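Local coordinates for vinylacetyl-CoA Delta-isomerase (Nitrosopumilus maritimus SCM1, PDB 6VJR), which dehydrates 4-hydroxybutyryl-CoA as an oxygen-tolerant archaeal flavin and iron-sulfur enzyme, and is probably also a vinylacetyl-CoA Delta-isomerase, at the flavin-adenine dinucleotide site, the Fe (III) ion site and the iron/sulfur cluster site. Sequence-based numbering; all coordinates share one arbitrary frame. Chains: chain A/B, Vinylacetyl-CoA Delta-isomerase.

Flavin, iron and iron-sulfur cluster lie in sequence through chain A. The C-alpha centres of sites 1 and 2 are about 12 Å apart, those of sites 1 and 3 about 16 Å, and those of sites 2 and 3 about 5 Å. A:Glu443, on helix 437-446, belongs to all three; sites 2 and 3 also share A:His289 and A:Lys296. These shared residues place the iron between flavin and cluster, which would suit coupled chemistry. Site 1 needs two chains: B:Asn314 ends the same helix, 295-314, that carries A:Lys296 in its own copy. FAD binding is thus probably tied to the pairing of chains A and B, within a deposited assembly of four copies.

Site 1: the flavin-adenine dinucleotide site. Residues chain A 145-148, 151, 154, 186-188, 443, 446, 449-450, 452; chain B 314, 316, 319, 321-322, 382-386. With FAD (flavin-adenine dinucleotide), chain C.
OG1 of A:Thr148, anti to the carbonyl carbon (chi1 -47°), points to the flavin and donates to FAD N1 at 2.9 Å. A:Arg154 bends at chi2 (55°), setting NE against the adenosine-side phosphate, and B:His321 takes the crowded position between backbone N and carbonyl carbon (chi1 78°). The FAD lies extended across a chain A/chain B interface. Its pyrimidine carbonyl O2 accepts from the side-chain amide of A:Gln187 and the backbone N of A:Thr148. Backbone N of A:Met147 adds a bond to FAD O2 at 2.8 Å, while A:Gly145 O accepts from N3 nearly along its C=O axis. On the other carbonyl, A:Thr188 N donates to FAD O4 at 2.9 Å. CB of A:His186 sits over the dimethylbenzene ring face, 3.7 Å from its centroid. Salt bridges meet the adenosine-side phosphate and probably offset its charge: A:Lys151 NZ reaches FAD O1A at 2.8 Å, and A:Arg154 NE, with its partner in the guanidinium plane, reaches FAD O2A at 2.8 Å. Chain B supplies much of the adenosine pocket, while A:Arg154 O accepts from adenine amino N6A. B:Val316 CG1 covers one adenine face, and the B:His321 ring stacks almost parallel on the A:Gln452 amide. B:His321 NE2 stands 2.9 Å from FAD N3A, and B:Asp382 OD1 2.8 Å from ribose hydroxyl FAD O3B.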
loop_
_atom_site.group_PDB
_atom_site.type_symbol
_atom_site.label_atom_id
_atom_site.label_comp_id
_atom_site.label_asym_id
_atom_site.label_seq_id
_atom_site.Cartn_x
_atom_site.Cartn_y
_atom_site.Cartn_z
ATOM N N GLY A 145 3.888 18.888 28.821
ATOM C CA GLY A 145 2.913 19.602 28.033
ATOM C C GLY A 145 1.613 18.860 28.137
ATOM O O GLY A 145 1.466 17.822 27.510
ATOM N N ALA A 146 0.699 19.412 28.931
ATOM C CA ALA A 146 -0.491 18.688 29.295
ATOM C C ALA A 146 -1.715 19.291 28.616
ATOM O O ALA A 146 -2.437 20.111 29.202
ATOM C CB ALA A 146 -0.631 18.641 30.805
ATOM N N MET A 147 -2.012 18.763 27.422
ATOM C CA MET A 147 -3.112 19.293 26.633
ATOM C C MET A 147 -4.334 18.379 26.693
ATOM O O MET A 147 -5.439 18.839 26.970
ATOM C CB MET A 147 -2.648 19.519 25.194
ATOM C CG MET A 147 -3.769 19.911 24.253
ATOM S SD MET A 147 -3.227 20.541 22.652
ATOM C CE MET A 147 -2.464 22.092 23.140
ATOM N N THR A 148 -4.147 17.111 26.391
ATOM C CA THR A 148 -5.270 16.216 26.157
ATOM C C THR A 148 -6.003 15.839 27.434
ATOM O O THR A 148 -5.490 15.097 28.263
ATOM C CB THR A 148 -4.786 14.961 25.448
ATOM O OG1 THR A 148 -3.931 15.258 24.348
ATOM C CG2 THR A 148 -5.978 14.140 25.003
ATOM N N LYS A 151 -11.977 13.699 27.845
ATOM C CA LYS A 151 -12.899 14.119 26.804
ATOM C C LYS A 151 -14.301 13.486 26.835
ATOM O O LYS A 151 -15.155 13.955 26.086
ATOM C CB LYS A 151 -12.338 13.955 25.384
ATOM C CG LYS A 151 -11.098 14.804 25.119
ATOM C CD LYS A 151 -10.653 14.873 23.670
ATOM C CE LYS A 151 -10.439 13.558 23.083
ATOM N NZ LYS A 151 -9.916 13.520 21.698
ATOM N N ARG A 154 -16.979 11.910 22.731
ATOM C CA ARG A 154 -16.182 12.535 21.690
ATOM C C ARG A 154 -16.978 13.446 20.735
ATOM O O ARG A 154 -16.379 14.292 20.046
ATOM C CB ARG A 154 -15.389 11.534 20.853
ATOM C CG ARG A 154 -14.067 11.099 21.448
ATOM C CD ARG A 154 -14.125 10.538 22.826
ATOM N NE ARG A 154 -12.802 10.065 23.221
ATOM C CZ ARG A 154 -12.333 10.078 24.464
ATOM N NH1 ARG A 154 -13.134 10.211 25.512
ATOM N NH2 ARG A 154 -11.077 9.798 24.695
ATOM N N HIS A 186 -2.852 10.465 29.253
ATOM C CA HIS A 186 -1.756 10.039 28.371
ATOM C C HIS A 186 -0.503 10.907 28.513
ATOM O O HIS A 186 0.171 11.190 27.527
ATOM C CB HIS A 186 -2.155 10.118 26.898
ATOM C CG HIS A 186 -3.577 9.764 26.651
ATOM N ND1 HIS A 186 -4.149 8.511 26.754
ATOM C CD2 HIS A 186 -4.552 10.608 26.276
ATOM C CE1 HIS A 186 -5.433 8.628 26.470
ATOM N NE2 HIS A 186 -5.693 9.887 26.156
ATOM N N GLN A 187 -0.248 11.411 29.700
ATOM C CA GLN A 187 0.757 12.469 29.846
ATOM C C GLN A 187 2.184 11.964 29.936
ATOM O O GLN A 187 2.562 11.328 30.918
ATOM C CB GLN A 187 0.365 13.293 31.068
ATOM C CG GLN A 187 -0.913 14.073 30.850
ATOM C CD GLN A 187 -0.813 15.042 29.703
ATOM O OE1 GLN A 187 0.181 15.731 29.563
ATOM N NE2 GLN A 187 -1.841 15.113 28.864
ATOM N N THR A 188 2.944 12.264 28.886
ATOM C CA THR A 188 4.292 11.773 28.700
ATOM C C THR A 188 5.223 12.406 29.734
ATOM O O THR A 188 5.366 13.624 29.768
ATOM C CB THR A 188 4.741 12.070 27.252
ATOM O OG1 THR A 188 3.939 11.306 26.344
ATOM C CG2 THR A 188 6.189 11.704 27.024
ATOM N N GLU A 443 1.893 5.644 19.860
ATOM C CA GLU A 443 2.070 7.075 19.986
ATOM C C GLU A 443 2.338 7.698 18.611
ATOM O O GLU A 443 1.903 8.807 18.347
ATOM C CB GLU A 443 3.182 7.423 20.961
ATOM C CG GLU A 443 2.983 8.841 21.474
ATOM C CD GLU A 443 3.756 9.909 20.792
ATOM O OE1 GLU A 443 4.758 9.526 20.123
ATOM O OE2 GLU A 443 3.411 11.093 21.010
ATOM N N HIS A 446 -1.266 8.292 17.507
ATOM C CA HIS A 446 -2.157 9.249 18.192
ATOM C C HIS A 446 -1.489 10.536 18.689
ATOM O O HIS A 446 -2.162 11.508 18.994
ATOM C CB HIS A 446 -2.882 8.593 19.368
ATOM C CG HIS A 446 -3.926 7.623 18.884
ATOM N ND1 HIS A 446 -4.984 8.051 18.123
ATOM C CD2 HIS A 446 -4.007 6.304 18.946
ATOM C CE1 HIS A 446 -5.737 7.005 17.799
ATOM N NE2 HIS A 446 -5.166 5.908 18.301
ATOM N N GLY A 449 -2.506 14.152 17.931
ATOM C CA GLY A 449 -3.762 13.949 17.246
ATOM C C GLY A 449 -3.760 12.695 16.378
ATOM O O GLY A 449 -2.785 12.320 15.728
ATOM N N SER A 450 -4.934 12.083 16.333
ATOM C CA SER A 450 -5.169 10.900 15.540
ATOM C C SER A 450 -5.074 11.237 14.046
ATOM O O SER A 450 -5.172 12.411 13.654
ATOM C CB SER A 450 -6.498 10.331 15.878
ATOM O OG SER A 450 -6.673 10.107 17.268
ATOM N N GLN A 452 -7.109 11.405 11.564
ATOM C CA GLN A 452 -8.142 12.233 10.958
ATOM C C GLN A 452 -7.862 13.710 11.211
ATOM O O GLN A 452 -8.204 14.543 10.376
ATOM C CB GLN A 452 -9.538 11.837 11.426
ATOM C CG GLN A 452 -10.658 12.534 10.665
ATOM C CD GLN A 452 -10.784 12.137 9.203
ATOM O OE1 GLN A 452 -10.070 11.302 8.610
ATOM N NE2 GLN A 452 -11.663 12.869 8.570
ATOM N N ASN B 314 -17.175 5.532 22.667
ATOM C CA ASN B 314 -16.570 6.847 22.580
ATOM C C ASN B 314 -17.560 7.897 22.079
ATOM O O ASN B 314 -17.257 9.065 22.134
ATOM C CB ASN B 314 -15.333 6.847 21.682
ATOM C CG ASN B 314 -14.117 6.230 22.344
ATOM O OD1 ASN B 314 -14.085 5.980 23.561
ATOM N ND2 ASN B 314 -13.108 5.914 21.538
ATOM N N VAL B 316 -18.781 8.083 18.833
ATOM C CA VAL B 316 -18.553 8.396 17.432
ATOM C C VAL B 316 -18.688 7.159 16.541
ATOM O O VAL B 316 -17.924 6.984 15.585
ATOM C CB VAL B 316 -17.211 9.099 17.234
ATOM C CG1 VAL B 316 -17.253 10.546 17.759
ATOM C CG2 VAL B 316 -16.043 8.312 17.835
ATOM N N VAL B 319 -19.419 8.228 12.503
ATOM C CA VAL B 319 -18.639 9.192 11.776
ATOM C C VAL B 319 -18.033 8.530 10.538
ATOM O O VAL B 319 -17.619 7.364 10.555
ATOM C CB VAL B 319 -17.592 9.899 12.653
ATOM C CG1 VAL B 319 -18.285 10.605 13.822
ATOM C CG2 VAL B 319 -16.468 9.029 13.134
ATOM N N HIS B 321 -15.205 8.617 8.747
ATOM C CA HIS B 321 -13.886 8.007 8.635
ATOM C C HIS B 321 -13.801 6.687 9.398
ATOM O O HIS B 321 -13.088 5.771 8.976
ATOM C CB HIS B 321 -12.778 8.987 9.022
ATOM C CG HIS B 321 -12.584 9.189 10.477
ATOM N ND1 HIS B 321 -11.688 8.483 11.254
ATOM C CD2 HIS B 321 -13.255 10.042 11.314
ATOM C CE1 HIS B 321 -11.795 8.921 12.505
ATOM N NE2 HIS B 321 -12.760 9.847 12.590
ATOM N N ILE B 322 -14.506 6.589 10.524
ATOM C CA ILE B 322 -14.520 5.343 11.287
ATOM C C ILE B 322 -15.289 4.280 10.502
ATOM O O ILE B 322 -14.814 3.142 10.354
ATOM C CB ILE B 322 -15.065 5.557 12.702
ATOM C CG1 ILE B 322 -14.030 6.410 13.532
ATOM C CG2 ILE B 322 -15.371 4.217 13.353
ATOM C CD1 ILE B 322 -14.371 6.623 14.985
ATOM N N ASP B 382 -6.118 3.011 15.684
ATOM C CA ASP B 382 -6.644 4.322 15.320
ATOM C C ASP B 382 -8.008 4.558 15.952
ATOM O O ASP B 382 -8.255 5.538 16.644
ATOM C CB ASP B 382 -6.662 4.483 13.812
ATOM C CG ASP B 382 -7.172 5.801 13.250
ATOM O OD1 ASP B 382 -7.588 6.728 14.045
ATOM O OD2 ASP B 382 -7.170 5.908 11.993
ATOM N N ILE B 383 -8.942 3.641 15.688
ATOM C CA ILE B 383 -10.291 3.817 16.177
ATOM C C ILE B 383 -10.360 3.865 17.712
ATOM O O ILE B 383 -11.201 4.551 18.298
ATOM C CB ILE B 383 -11.192 2.706 15.577
ATOM C CG1 ILE B 383 -11.267 2.837 14.036
ATOM C CG2 ILE B 383 -12.605 2.700 16.168
ATOM C CD1 ILE B 383 -11.820 1.633 13.315
ATOM N N ALA B 384 -9.552 3.059 18.389
ATOM C CA ALA B 384 -9.617 2.960 19.845
ATOM C C ALA B 384 -9.157 4.245 20.561
ATOM O O ALA B 384 -9.707 4.528 21.599
ATOM C CB ALA B 384 -8.751 1.812 20.295
ATOM N N GLY B 385 -8.151 4.960 20.051
ATOM C CA GLY B 385 -7.559 6.098 20.745
ATOM C C GLY B 385 -6.416 5.701 21.677
ATOM O O GLY B 385 -6.072 4.530 21.860
ATOM N N GLY B 386 -5.853 6.719 22.333
ATOM C CA GLY B 386 -4.619 6.542 23.077
ATOM C C GLY B 386 -4.743 5.655 24.295
ATOM O O GLY B 386 -3.750 5.053 24.739
HETATM P PA FAD C . -9.982 9.661 20.539
HETATM O O1A FAD C . -10.193 11.102 20.318
HETATM O O2A FAD C . -10.929 8.959 21.427
HETATM O O5B FAD C . -9.798 9.016 19.094
HETATM C C5B FAD C . -10.305 7.698 18.771
HETATM C C4B FAD C . -10.815 7.720 17.359
HETATM O O4B FAD C . -12.038 8.495 17.302
HETATM C C3B FAD C . -9.881 8.315 16.289
HETATM O O3B FAD C . -10.007 7.592 15.061
HETATM C C2B FAD C . -10.412 9.734 16.122
HETATM O O2B FAD C . -10.121 10.380 14.892
HETATM C C1B FAD C . -11.914 9.506 16.309
HETATM N N9A FAD C . -12.625 10.676 16.807
HETATM C C8A FAD C . -12.555 11.293 18.038
HETATM N N7A FAD C . -13.356 12.317 18.188
HETATM C C5A FAD C . -13.988 12.409 16.962
HETATM C C6A FAD C . -14.963 13.303 16.471
HETATM N N6A FAD C . -15.508 14.261 17.221
HETATM N N1A FAD C . -15.342 13.167 15.180
HETATM C C2A FAD C . -14.809 12.165 14.457
HETATM N N3A FAD C . -13.918 11.242 14.813
HETATM C C4A FAD C . -13.531 11.419 16.091
HETATM N N1 FAD C . -1.307 14.307 25.019
HETATM C C2 FAD C . -0.824 15.322 25.809
HETATM O O2 FAD C . -1.470 16.357 26.039
HETATM N N3 FAD C . 0.460 15.218 26.310
HETATM C C4 FAD C . 1.318 14.170 26.138
HETATM O O4 FAD C . 2.393 14.115 26.708
HETATM C C4X FAD C . 0.750 13.063 25.384
HETATM N N5 FAD C . 1.505 11.977 25.189
HETATM C C5X FAD C . 0.885 10.859 24.673
HETATM C C6 FAD C . 1.549 9.623 24.657
HETATM C C7 FAD C . 0.938 8.470 24.189
HETATM C C7M FAD C . 1.652 7.144 24.290
HETATM C C8 FAD C . -0.329 8.561 23.577
HETATM C C8M FAD C . -0.966 7.350 22.961
HETATM C C9 FAD C . -0.970 9.775 23.499
HETATM C C9A FAD C . -0.385 10.931 24.076
HETATM N N10 FAD C . -1.061 12.149 24.126
HETATM C C10 FAD C . -0.569 13.231 24.856
HETATM C "C1'" FAD C . -2.487 12.118 23.747
HETATM C "C2'" FAD C . -2.839 12.192 22.281
HETATM O "O2'" FAD C . -2.743 13.560 21.882
HETATM C "C3'" FAD C . -4.263 11.663 22.058
HETATM O "O3'" FAD C . -4.199 10.265 22.269
HETATM C "C4'" FAD C . -4.899 12.039 20.710
HETATM O "O4'" FAD C . -5.205 13.439 20.667
HETATM C "C5'" FAD C . -6.167 11.256 20.423
HETATM O "O5'" FAD C . -7.106 11.472 21.463
HETATM P P FAD C . -7.745 10.279 22.232
HETATM O O1P FAD C . -6.737 9.387 22.808
HETATM O O2P FAD C . -8.765 10.855 23.123
HETATM O O3P FAD C . -8.506 9.382 21.144
HETATM O O HOH W 1 -8.284 9.177 12.991
HETATM O O HOH W 2 -8.153 11.455 25.783
HETATM O O HOH W 3 -13.505 6.065 18.610
#

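Site 2: the Fe (III) ion site. Residues chain A 105, 289, 293, 296, 443, 447-448. With FE (Fe (III) ion), chain D; UNL (unknown ligand), chain E.
A:His289 and A:Glu443 face each other across the partly occupied Fe (III) ion, with imidazole NE2 and carboxylate OE2 almost opposite (176° at the metal). A:Tyr293 comes in across this axis, its phenolic OH 97° from NE2 and 83° from OE2. The oxygens lie nearer than the nitrogen: OE2 of A:Glu443 and OH of A:Tyr293 are each 2.0 Å from FE, whereas NE2 of A:His289 is 2.3 Å away. With angles near right or straight, further ligands not modelled may complete the shell. CG of A:His289 is anti to its backbone N, and the far ring nitrogen ND1 donates in the ring plane to the anti lone pair of A:Asp105 OD2 at 2.7 Å; this fixes the ring's rotation and may make it a more electron-rich ligand. On the glutamate, A:Lys296 NZ meets the non-coordinating OE1 at 2.9 Å, nearly along the C-O axis, in a salt bridge that holds the carboxylate's turn. An unidentified ligand, UNL, possibly from crystallisation, gives O1 to FE at 2.0 Å, and its O2 accepts from A:Ala448 N at 2.8 Å. The site thus holds a non-haem iron able to take a small oxygen ligand on the flavin side, probably near where substrate is handled.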
loop_
_atom_site.group_PDB
_atom_site.type_symbol
_atom_site.label_atom_id
_atom_site.label_comp_id
_atom_site.label_asym_id
_atom_site.label_seq_id
_atom_site.Cartn_x
_atom_site.Cartn_y
_atom_site.Cartn_z
ATOM N N ASP A 105 7.696 21.972 22.555
ATOM C CA ASP A 105 6.701 22.396 21.577
ATOM C C ASP A 105 5.621 23.270 22.238
ATOM O O ASP A 105 5.134 24.241 21.643
ATOM C CB ASP A 105 6.220 21.140 20.865
ATOM C CG ASP A 105 7.286 20.444 20.001
ATOM O OD1 ASP A 105 8.224 21.140 19.508
ATOM O OD2 ASP A 105 7.150 19.218 19.744
ATOM N N HIS A 289 4.616 19.893 17.071
ATOM C CA HIS A 289 4.755 18.539 17.572
ATOM C C HIS A 289 4.624 17.490 16.458
ATOM O O HIS A 289 5.315 16.467 16.514
ATOM C CB HIS A 289 3.831 18.262 18.742
ATOM C CG HIS A 289 4.311 17.111 19.559
ATOM N ND1 HIS A 289 5.516 17.080 20.222
ATOM C CD2 HIS A 289 3.755 15.897 19.746
ATOM C CE1 HIS A 289 5.649 15.859 20.780
ATOM N NE2 HIS A 289 4.580 15.126 20.501
ATOM N N TYR A 293 8.066 14.286 15.430
ATOM C CA TYR A 293 8.074 12.848 15.134
ATOM C C TYR A 293 9.269 12.404 14.296
ATOM O O TYR A 293 9.427 11.215 14.064
ATOM C CB TYR A 293 6.748 12.324 14.548
ATOM C CG TYR A 293 5.705 12.372 15.639
ATOM C CD1 TYR A 293 5.541 11.300 16.504
ATOM C CD2 TYR A 293 4.935 13.497 15.835
ATOM C CE1 TYR A 293 4.702 11.361 17.589
ATOM C CE2 TYR A 293 4.079 13.585 16.915
ATOM C CZ TYR A 293 4.006 12.539 17.812
ATOM O OH TYR A 293 3.261 12.662 18.915
ATOM N N LYS A 296 11.030 9.486 15.824
ATOM C CA LYS A 296 10.715 8.112 15.506
ATOM C C LYS A 296 11.643 7.557 14.420
ATOM O O LYS A 296 11.764 6.343 14.246
ATOM C CB LYS A 296 9.286 8.004 14.966
ATOM C CG LYS A 296 8.213 8.455 15.942
ATOM C CD LYS A 296 8.156 7.767 17.287
ATOM C CE LYS A 296 7.130 8.476 18.156
ATOM N NZ LYS A 296 7.069 7.923 19.489
ATOM N N GLU A 443 1.893 5.644 19.860
ATOM C CA GLU A 443 2.070 7.075 19.986
ATOM C C GLU A 443 2.338 7.698 18.611
ATOM O O GLU A 443 1.903 8.807 18.347
ATOM C CB GLU A 443 3.182 7.423 20.961
ATOM C CG GLU A 443 2.983 8.841 21.474
ATOM C CD GLU A 443 3.756 9.909 20.792
ATOM O OE1 GLU A 443 4.758 9.526 20.123
ATOM O OE2 GLU A 443 3.411 11.093 21.010
ATOM N N GLY A 447 -0.199 10.517 18.836
ATOM C CA GLY A 447 0.492 11.685 19.368
ATOM C C GLY A 447 0.283 12.949 18.518
ATOM O O GLY A 447 0.343 12.921 17.299
ATOM N N ALA A 448 -0.049 14.068 19.174
ATOM C CA ALA A 448 -0.480 15.319 18.532
ATOM C C ALA A 448 -1.700 15.146 17.620
ATOM O O ALA A 448 -1.929 15.930 16.686
ATOM C CB ALA A 448 0.628 15.951 17.742
HETATM FE FE FE D . 4.014 12.934 20.743
HETATM O O2 UNL E . -0.069 14.518 21.942
HETATM C C1 UNL E . 1.427 14.660 22.328
HETATM O O1 UNL E . 2.326 13.609 21.676
#

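Site 3: the iron/sulfur cluster site. Residues chain A 97-99, 101-102, 289, 292, 295-296, 443. With SF4 (iron/sulfur cluster), chain F.
Carboxylate OE1 of A:Glu443 is gripped by the salt bridge from A:Lys296, and with OE2 bound to the mononuclear iron at least two bonds hold this group, which stands between iron, lysine and sulfide S4. Three cysteines of chain A hold the poorly ordered Fe4S4 cube, each by a different turn. SG of A:Cys97 is anti to its backbone N (chi1 174°) and binds SF4 FE3 at 2.3 Å. SG of A:Cys101, anti to the carbonyl carbon (chi1 -51°), meets SF4 FE4 at 2.4 Å. A:Cys295 uses the crowded position (chi1 66°) to bring SG to SF4 FE2 at 2.2 Å. NE2 of A:Gln99 donates to A:Cys97 O at 3.0 Å, on a lone pair, and probably steadies the turn between A:Cys97 and A:Cys101. The A:Phe98 ring lays a face on the cube, with SF4 S1 3.3 Å above its centre. Toward the mononuclear iron, SF4 FE1 stands 3.5 Å from CE1 of A:His289. Side-chain nitrogen NZ of A:Lys296 is 3.1 Å from SF4 S4 and, if charged, may ease reduction. An alanine in place of A:Glu443 would probably weaken the mononuclear iron site and leave the lysine less well positioned beside S4. The cube, almost wholly buried, probably supplies a redox or structural partner for the flavin and iron chemistry of the dehydratase.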
loop_
_atom_site.group_PDB
_atom_site.type_symbol
_atom_site.label_atom_id
_atom_site.label_comp_id
_atom_site.label_asym_id
_atom_site.label_seq_id
_atom_site.Cartn_x
_atom_site.Cartn_y
_atom_site.Cartn_z
ATOM N N CYS A 97 10.811 6.822 23.823
ATOM C CA CYS A 97 10.362 8.184 24.024
ATOM C C CYS A 97 11.123 8.844 25.174
ATOM O O CYS A 97 10.971 8.424 26.315
ATOM C CB CYS A 97 8.860 8.218 24.275
ATOM S SG CYS A 97 8.303 9.889 24.714
ATOM N N PHE A 98 11.869 9.916 24.891
ATOM C CA PHE A 98 12.700 10.587 25.881
ATOM C C PHE A 98 11.950 11.819 26.432
ATOM O O PHE A 98 12.534 12.649 27.096
ATOM C CB PHE A 98 14.110 10.873 25.317
ATOM C CG PHE A 98 14.084 11.380 23.882
ATOM C CD1 PHE A 98 13.826 12.718 23.618
ATOM C CD2 PHE A 98 14.138 10.488 22.790
ATOM C CE1 PHE A 98 13.789 13.182 22.297
ATOM C CE2 PHE A 98 14.072 10.964 21.487
ATOM C CZ PHE A 98 13.902 12.310 21.245
ATOM N N GLN A 99 10.689 11.999 26.019
ATOM C CA GLN A 99 9.673 12.732 26.770
ATOM C C GLN A 99 9.712 14.255 26.681
ATOM O O GLN A 99 8.666 14.876 26.861
ATOM C CB GLN A 99 9.717 12.298 28.228
ATOM C CG GLN A 99 9.345 10.846 28.413
ATOM C CD GLN A 99 10.055 10.158 29.553
ATOM O OE1 GLN A 99 9.814 10.461 30.734
ATOM N NE2 GLN A 99 10.920 9.200 29.211
ATOM N N CYS A 101 10.228 16.587 24.417
ATOM C CA CYS A 101 9.805 17.296 23.205
ATOM C C CYS A 101 8.479 18.009 23.479
ATOM O O CYS A 101 8.235 19.070 22.928
ATOM C CB CYS A 101 9.623 16.374 21.989
ATOM S SG CYS A 101 11.066 15.315 21.718
ATOM N N VAL A 102 7.552 17.380 24.235
ATOM C CA VAL A 102 6.212 17.946 24.394
ATOM C C VAL A 102 6.274 19.347 25.004
ATOM O O VAL A 102 5.642 20.318 24.532
ATOM C CB VAL A 102 5.314 17.024 25.239
ATOM C CG1 VAL A 102 3.874 17.433 25.078
ATOM C CG2 VAL A 102 5.480 15.572 24.871
ATOM N N HIS A 289 4.616 19.893 17.071
ATOM C CA HIS A 289 4.755 18.539 17.572
ATOM C C HIS A 289 4.624 17.490 16.458
ATOM O O HIS A 289 5.315 16.467 16.514
ATOM C CB HIS A 289 3.831 18.262 18.742
ATOM C CG HIS A 289 4.311 17.111 19.559
ATOM N ND1 HIS A 289 5.516 17.080 20.222
ATOM C CD2 HIS A 289 3.755 15.897 19.746
ATOM C CE1 HIS A 289 5.649 15.859 20.780
ATOM N NE2 HIS A 289 4.580 15.126 20.501
ATOM N N SER A 292 8.009 16.963 15.347
ATOM C CA SER A 292 8.888 16.380 16.345
ATOM C C SER A 292 9.003 14.874 16.193
ATOM O O SER A 292 9.950 14.271 16.732
ATOM C CB SER A 292 8.476 16.832 17.744
ATOM O OG SER A 292 8.838 18.212 17.887
ATOM N N CYS A 295 11.777 12.169 15.821
ATOM C CA CYS A 295 12.313 11.303 16.874
ATOM C C CYS A 295 12.137 9.818 16.490
ATOM O O CYS A 295 13.016 8.991 16.716
ATOM C CB CYS A 295 11.702 11.607 18.240
ATOM S SG CYS A 295 9.931 11.223 18.345
ATOM N N LYS A 296 11.030 9.486 15.824
ATOM C CA LYS A 296 10.715 8.112 15.506
ATOM C C LYS A 296 11.643 7.557 14.420
ATOM O O LYS A 296 11.764 6.343 14.246
ATOM C CB LYS A 296 9.286 8.004 14.966
ATOM C CG LYS A 296 8.213 8.455 15.942
ATOM C CD LYS A 296 8.156 7.767 17.287
ATOM C CE LYS A 296 7.130 8.476 18.156
ATOM N NZ LYS A 296 7.069 7.923 19.489
ATOM N N GLU A 443 1.893 5.644 19.860
ATOM C CA GLU A 443 2.070 7.075 19.986
ATOM C C GLU A 443 2.338 7.698 18.611
ATOM O O GLU A 443 1.903 8.807 18.347
ATOM C CB GLU A 443 3.182 7.423 20.961
ATOM C CG GLU A 443 2.983 8.841 21.474
ATOM C CD GLU A 443 3.756 9.909 20.792
ATOM O OE1 GLU A 443 4.758 9.526 20.123
ATOM O OE2 GLU A 443 3.411 11.093 21.010
HETATM FE FE1 SF4 F . 6.984 12.657 21.288
HETATM FE FE2 SF4 F . 9.059 11.141 20.314
HETATM FE FE3 SF4 F . 8.607 11.196 22.875
HETATM FE FE4 SF4 F . 9.757 13.313 21.695
HETATM S S1 SF4 F . 10.674 11.292 21.993
HETATM S S2 SF4 F . 7.986 13.366 23.240
HETATM S S3 SF4 F . 8.567 13.322 19.690
HETATM S S4 SF4 F . 7.125 10.442 21.320
#